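Local atomic coordinates of adhesion G-protein coupled receptor G6 (Danio rerio, PDB entry 6V55), a protein that probably acts as an adhesion receptor with a part in myelination, its large extracellular region combining calcium-binding CUB, pentraxin-like, SEA and GPCR-proteolysis modules. Residues 72-76 and 77-81; 451-454 and 455-458. One frame throughout, in Å; residues are numbered along the deposited sequence.

Contact 1 comes first along the chain, in the CUB domain. It turns the chain out of edge strand 71-74 of the five-stranded sheet and sends it toward strand 83-85, at the border of the four-stranded sheet, so it joins the two layers of the sandwich. Contact 2 comes much later in the chain and closes the hairpin between strands 452-453 and 459-460. The two are in series and neither encloses nor crosses the other. The centres of contact 1 and contact 2 are about 25 Å apart, their nearest atoms about 14 Å. A glycan beside Arg479 and Asn480 also neighbours Gln56 and Ile59 of the CUB domain, bringing the surroundings of the two turns together.

Contact 1: residues 72-76 and 77-81; sequences AKFCG and LTANG
The Phe74 ring meets Thr78 OG1 at its edge, in the plane of the ring and 4.0 Å from Phe74 CD1, while the methyl group of Ala79 comes in obliquely, with CB 3.6 Å from the same CD1. Outside the turn, the side chains of Phe50, Val65 and Leu82 also touch Phe74, and Ala79 rests on Phe47 and Phe50, so the pair packs between the two sheets of the CUB sandwich. The motif that brings them together is a type II' beta turn from Cys75 to Thr78, overlapped by a type I turn from Leu77 to Asn80. The first is closed by Thr78 N bonding to Cys75 O at 3.2 Å, nearly straight at the hydrogen (168°). The second is closed by Asn80 N and Leu77 O. Gly76 takes the corner of the II' turn with phi at 67°; a beta carbon there would run into Leu77 N. The turn is tied to the rest of the domain by the disulfide from Cys75 to Cys58 and by a backbone hydrogen bond between Gly76 and Leu52. Phe74 carries CG anti to its carbonyl carbon (chi1 -62°), which brings the ring to the Ala79 methyl. In Thr78 the hydroxyl sits between the backbone N and the carbonyl carbon, turned back to the mouth of the turn. There a water bridges the two segments, accepting from Cys75 N at 2.9 Å and donating to Thr78 OG1 at 2.7 Å.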
ATOM      1  N   ALA A  72      -6.511  -7.070  -3.582  1.00 29.43           N
ATOM      2  CA  ALA A  72      -7.024  -6.129  -4.559  1.00 20.42           C
ATOM      3  C   ALA A  72      -6.140  -4.895  -4.662  1.00 19.12           C
ATOM      4  O   ALA A  72      -5.705  -4.357  -3.639  1.00 17.86           O
ATOM      5  CB  ALA A  72      -8.438  -5.720  -4.213  1.00 20.26           C
ATOM      6  N   LYS A  73      -5.913  -4.426  -5.898  1.00 16.75           N
ATOM      7  CA  LYS A  73      -5.080  -3.258  -6.172  1.00 15.05           C
ATOM      8  C   LYS A  73      -5.943  -2.019  -6.380  1.00 20.81           C
ATOM      9  O   LYS A  73      -7.075  -2.108  -6.846  1.00 15.99           O
ATOM     10  CB  LYS A  73      -4.182  -3.479  -7.390  1.00 14.99           C
ATOM     11  CG  LYS A  73      -4.889  -4.003  -8.628  1.00 15.18           C
ATOM     12  CD  LYS A  73      -3.948  -4.155  -9.815  1.00 15.12           C
ATOM     13  CE  LYS A  73      -4.694  -4.762 -11.015  1.00 18.75           C
ATOM     14  NZ  LYS A  73      -3.822  -4.863 -12.255  1.00 25.77           N
ATOM     15  N   PHE A  74      -5.401  -0.856  -6.008  1.00 25.49           N
ATOM     16  CA  PHE A  74      -6.130   0.410  -6.012  1.00 23.79           C
ATOM     17  C   PHE A  74      -5.193   1.536  -6.443  1.00 21.74           C
ATOM     18  O   PHE A  74      -4.031   1.575  -6.029  1.00 22.57           O
ATOM     19  CB  PHE A  74      -6.682   0.770  -4.620  1.00 20.45           C
ATOM     20  CG  PHE A  74      -7.678  -0.207  -4.062  1.00 23.04           C
ATOM     21  CD1 PHE A  74      -9.049  -0.016  -4.264  1.00 22.46           C
ATOM     22  CD2 PHE A  74      -7.257  -1.294  -3.294  1.00 26.64           C
ATOM     23  CE1 PHE A  74      -9.985  -0.904  -3.736  1.00 21.55           C
ATOM     24  CE2 PHE A  74      -8.183  -2.196  -2.765  1.00 27.52           C
ATOM     25  CZ  PHE A  74      -9.555  -1.996  -2.988  1.00 24.65           C
ATOM     26  N   CYS A  75      -5.705   2.461  -7.251  1.00 19.51           N
ATOM     27  CA  CYS A  75      -5.013   3.711  -7.542  1.00 19.05           C
ATOM     28  C   CYS A  75      -6.057   4.766  -7.877  1.00 22.77           C
ATOM     29  O   CYS A  75      -7.259   4.532  -7.743  1.00 28.21           O
ATOM     30  CB  CYS A  75      -4.034   3.577  -8.699  1.00 17.69           C
ATOM     31  SG  CYS A  75      -4.797   2.906 -10.195  1.00 24.11           S
ATOM     32  N   GLY A  76      -5.582   5.913  -8.362  1.00 19.70           N
ATOM     33  CA  GLY A  76      -6.478   7.004  -8.705  1.00 21.19           C
ATOM     34  C   GLY A  76      -7.129   7.559  -7.456  1.00 27.19           C
ATOM     35  O   GLY A  76      -6.462   7.810  -6.444  1.00 29.90           O
ATOM     36  N   LEU A  77      -8.455   7.693  -7.505  1.00 26.39           N
ATOM     37  CA  LEU A  77      -9.242   8.078  -6.343  1.00 26.14           C
ATOM     38  C   LEU A  77     -10.092   6.940  -5.813  1.00 30.55           C
ATOM     39  O   LEU A  77     -10.923   7.176  -4.927  1.00 31.90           O
ATOM     40  CB  LEU A  77     -10.139   9.266  -6.681  1.00 24.54           C
ATOM     41  CG  LEU A  77      -9.319  10.551  -6.710  1.00 25.49           C
ATOM     42  CD1 LEU A  77      -9.816  11.448  -7.820  1.00 24.47           C
ATOM     43  CD2 LEU A  77      -9.396  11.237  -5.347  1.00 21.87           C
ATOM     44  N   THR A  78      -9.904   5.715  -6.325  1.00 29.82           N
ATOM     45  CA  THR A  78     -10.963   4.712  -6.242  1.00 29.42           C
ATOM     46  C   THR A  78     -11.109   4.104  -4.859  1.00 28.49           C
ATOM     47  O   THR A  78     -12.160   3.544  -4.553  1.00 34.28           O
ATOM     48  CB  THR A  78     -10.729   3.593  -7.263  1.00 28.64           C
ATOM     49  OG1 THR A  78      -9.531   2.882  -6.934  1.00 32.11           O
ATOM     50  CG2 THR A  78     -10.575   4.174  -8.658  1.00 25.11           C
ATOM     51  N   ALA A  79     -10.107   4.236  -4.005  1.00 26.90           N
ATOM     52  CA  ALA A  79     -10.173   3.646  -2.679  1.00 28.37           C
ATOM     53  C   ALA A  79     -10.579   4.641  -1.611  1.00 29.34           C
ATOM     54  O   ALA A  79     -10.495   4.295  -0.435  1.00 25.45           O
ATOM     55  CB  ALA A  79      -8.824   3.029  -2.293  1.00 29.31           C
ATOM     56  N   ASN A  80     -11.049   5.841  -1.997  1.00 33.56           N
ATOM     57  CA  ASN A  80     -11.072   6.986  -1.085  1.00 37.12           C
ATOM     58  C   ASN A  80     -12.118   6.849   0.019  1.00 42.10           C
ATOM     59  O   ASN A  80     -11.792   6.993   1.196  1.00 45.85           O
ATOM     60  CB  ASN A  80     -11.295   8.279  -1.858  1.00 36.56           C
ATOM     61  CG  ASN A  80     -11.507   9.461  -0.945  1.00 36.90           C
ATOM     62  OD1 ASN A  80     -10.562   9.988  -0.339  1.00 39.27           O
ATOM     63  ND2 ASN A  80     -12.757   9.881  -0.823  1.00 35.68           N
ATOM     64  N   GLY A  81     -13.368   6.578  -0.317  1.00 40.61           N
ATOM     65  CA  GLY A  81     -14.330   6.442   0.766  1.00 42.96           C
ATOM     66  C   GLY A  81     -14.508   5.040   1.332  1.00 44.32           C
ATOM     67  O   GLY A  81     -15.551   4.743   1.917  1.00 51.34           O
TER
HETATM   68  O   HOH W   1      -8.056   1.750  -8.871  1.00 24.32           O

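Contact 2: residues 451-454 and 455-458; sequences ADEF and PVHY
Glu453 reaches across the turn to the backbone of His457, one of several polar contacts that hold the turn. Glu453 OE1 accepts from His457 N at 2.9 Å through its anti lone pair, the one directed away from OE2 (157° at the hydrogen). The glutamate gets there with CG anti to the backbone N (chi1 177°) and an extended chain beyond, and its other oxygen, OE2, forms a salt bridge with Arg459, which fixes the carboxylate at both ends. With an alanine here, His457 N would probably lose its acceptor and Arg459 its anionic mate. Tyr458 N bonds to Pro455 O, closing a type II beta turn, and Phe454 N makes a weak bond to Tyr458 O at 3.2 Å. A CA-H...O contact from Glu453 CA reaches that same oxygen at 3.4 Å.

Among van der Waals contacts, Phe454 covers Pro455 across a cis peptide bond: Pro455 CD lies over one face of the ring. Val456 lies side by side with Glu453, its CG2 3.6 Å from Glu453 OE1.

The turn connects strands 452-453 and 459-460 of a two-stranded hairpin. Asp452 forms a salt bridge with Arg483 on strand 480-488, whose Ala481 touches Tyr458. Tyr458 OH bonds to Phe474 N, and His457 stacks on the Phe474 ring while its NE2 bonds to Glu536 of helix 534-550.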
ATOM      1  N   ALA A 451       8.690 -10.466  -6.264  1.00 25.13           N
ATOM      2  CA  ALA A 451       8.974  -9.114  -6.726  1.00 23.68           C
ATOM      3  C   ALA A 451      10.470  -8.922  -6.917  1.00 27.12           C
ATOM      4  O   ALA A 451      11.268  -9.409  -6.113  1.00 27.50           O
ATOM      5  CB  ALA A 451       8.441  -8.096  -5.735  1.00 17.82           C
ATOM      6  N   ASP A 452      10.847  -8.239  -8.006  1.00 29.16           N
ATOM      7  CA  ASP A 452      12.211  -8.310  -8.531  1.00 27.98           C
ATOM      8  C   ASP A 452      12.474  -7.136  -9.472  1.00 26.70           C
ATOM      9  O   ASP A 452      11.679  -6.891 -10.386  1.00 26.94           O
ATOM     10  CB  ASP A 452      12.417  -9.641  -9.269  1.00 26.81           C
ATOM     11  CG  ASP A 452      13.797  -9.762  -9.874  1.00 29.46           C
ATOM     12  OD1 ASP A 452      14.769  -9.703  -9.086  1.00 30.07           O
ATOM     13  OD2 ASP A 452      13.919  -9.918 -11.122  1.00 28.06           O
ATOM     14  N   GLU A 453      13.589  -6.422  -9.266  1.00 24.70           N
ATOM     15  CA  GLU A 453      13.952  -5.271 -10.103  1.00 27.12           C
ATOM     16  C   GLU A 453      15.016  -5.698 -11.113  1.00 28.73           C
ATOM     17  O   GLU A 453      16.190  -5.866 -10.759  1.00 29.44           O
ATOM     18  CB  GLU A 453      14.442  -4.107  -9.246  1.00 29.46           C
ATOM     19  CG  GLU A 453      14.934  -2.865 -10.024  1.00 31.03           C
ATOM     20  CD  GLU A 453      14.979  -1.619  -9.139  1.00 35.19           C
ATOM     21  OE1 GLU A 453      15.228  -0.491  -9.652  1.00 32.97           O
ATOM     22  OE2 GLU A 453      14.744  -1.773  -7.916  1.00 39.15           O
ATOM     23  N   PHE A 454      14.598  -5.889 -12.374  1.00 26.37           N
ATOM     24  CA  PHE A 454      15.546  -6.173 -13.450  1.00 27.33           C
ATOM     25  C   PHE A 454      15.001  -5.634 -14.773  1.00 27.24           C
ATOM     26  O   PHE A 454      13.860  -5.948 -15.139  1.00 29.60           O
ATOM     27  CB  PHE A 454      15.870  -7.660 -13.599  1.00 31.19           C
ATOM     28  CG  PHE A 454      16.820  -7.939 -14.737  1.00 30.60           C
ATOM     29  CD1 PHE A 454      18.133  -7.454 -14.695  1.00 33.40           C
ATOM     30  CD2 PHE A 454      16.389  -8.622 -15.868  1.00 25.08           C
ATOM     31  CE1 PHE A 454      19.004  -7.666 -15.752  1.00 28.89           C
ATOM     32  CE2 PHE A 454      17.253  -8.851 -16.919  1.00 26.59           C
ATOM     33  CZ  PHE A 454      18.562  -8.369 -16.864  1.00 28.09           C
ATOM     34  N   PRO A 455      15.737  -4.731 -15.466  1.00 23.33           N
ATOM     35  CA  PRO A 455      16.925  -4.014 -14.987  1.00 24.27           C
ATOM     36  C   PRO A 455      16.544  -2.877 -14.027  1.00 30.09           C
ATOM     37  O   PRO A 455      15.413  -2.888 -13.518  1.00 38.16           O
ATOM     38  CB  PRO A 455      17.548  -3.467 -16.273  1.00 21.76           C
ATOM     39  CG  PRO A 455      16.406  -3.255 -17.173  1.00 20.80           C
ATOM     40  CD  PRO A 455      15.416  -4.364 -16.859  1.00 20.82           C
ATOM     41  N   VAL A 456      17.466  -1.953 -13.751  1.00 25.30           N
ATOM     42  CA  VAL A 456      17.193  -0.914 -12.771  1.00 21.95           C
ATOM     43  C   VAL A 456      16.108   0.020 -13.316  1.00 25.39           C
ATOM     44  O   VAL A 456      15.961   0.173 -14.542  1.00 28.34           O
ATOM     45  CB  VAL A 456      18.510  -0.211 -12.391  1.00 23.30           C
ATOM     46  CG1 VAL A 456      19.019   0.707 -13.503  1.00 25.49           C
ATOM     47  CG2 VAL A 456      18.380   0.553 -11.072  1.00 23.75           C
ATOM     48  N   HIS A 457      15.220   0.456 -12.401  1.00 21.51           N
ATOM     49  CA  HIS A 457      13.960   1.182 -12.614  1.00 22.83           C
ATOM     50  C   HIS A 457      12.880   0.350 -13.303  1.00 26.12           C
ATOM     51  O   HIS A 457      11.876   0.907 -13.759  1.00 26.72           O
ATOM     52  CB  HIS A 457      14.123   2.510 -13.376  1.00 28.60           C
ATOM     53  CG  HIS A 457      15.343   3.287 -12.996  1.00 30.02           C
ATOM     54  ND1 HIS A 457      15.386   4.099 -11.883  1.00 30.05           N
ATOM     55  CD2 HIS A 457      16.572   3.351 -13.564  1.00 29.12           C
ATOM     56  CE1 HIS A 457      16.589   4.637 -11.788  1.00 30.14           C
ATOM     57  NE2 HIS A 457      17.327   4.196 -12.793  1.00 30.63           N
ATOM     58  N   TYR A 458      13.004  -0.976 -13.352  1.00 25.93           N
ATOM     59  CA  TYR A 458      11.916  -1.825 -13.860  1.00 21.21           C
ATOM     60  C   TYR A 458      11.526  -2.756 -12.725  1.00 18.92           C
ATOM     61  O   TYR A 458      12.093  -3.843 -12.581  1.00 23.88           O
ATOM     62  CB  TYR A 458      12.327  -2.603 -15.099  1.00 17.13           C
ATOM     63  CG  TYR A 458      12.380  -1.737 -16.314  1.00 17.10           C
ATOM     64  CD1 TYR A 458      11.300  -1.670 -17.184  1.00 17.16           C
ATOM     65  CD2 TYR A 458      13.504  -0.955 -16.580  1.00 17.04           C
ATOM     66  CE1 TYR A 458      11.339  -0.843 -18.301  1.00 21.30           C
ATOM     67  CE2 TYR A 458      13.555  -0.120 -17.690  1.00 17.02           C
ATOM     68  CZ  TYR A 458      12.467  -0.068 -18.550  1.00 21.03           C
ATOM     69  OH  TYR A 458      12.510   0.763 -19.658  1.00 23.48           O
TER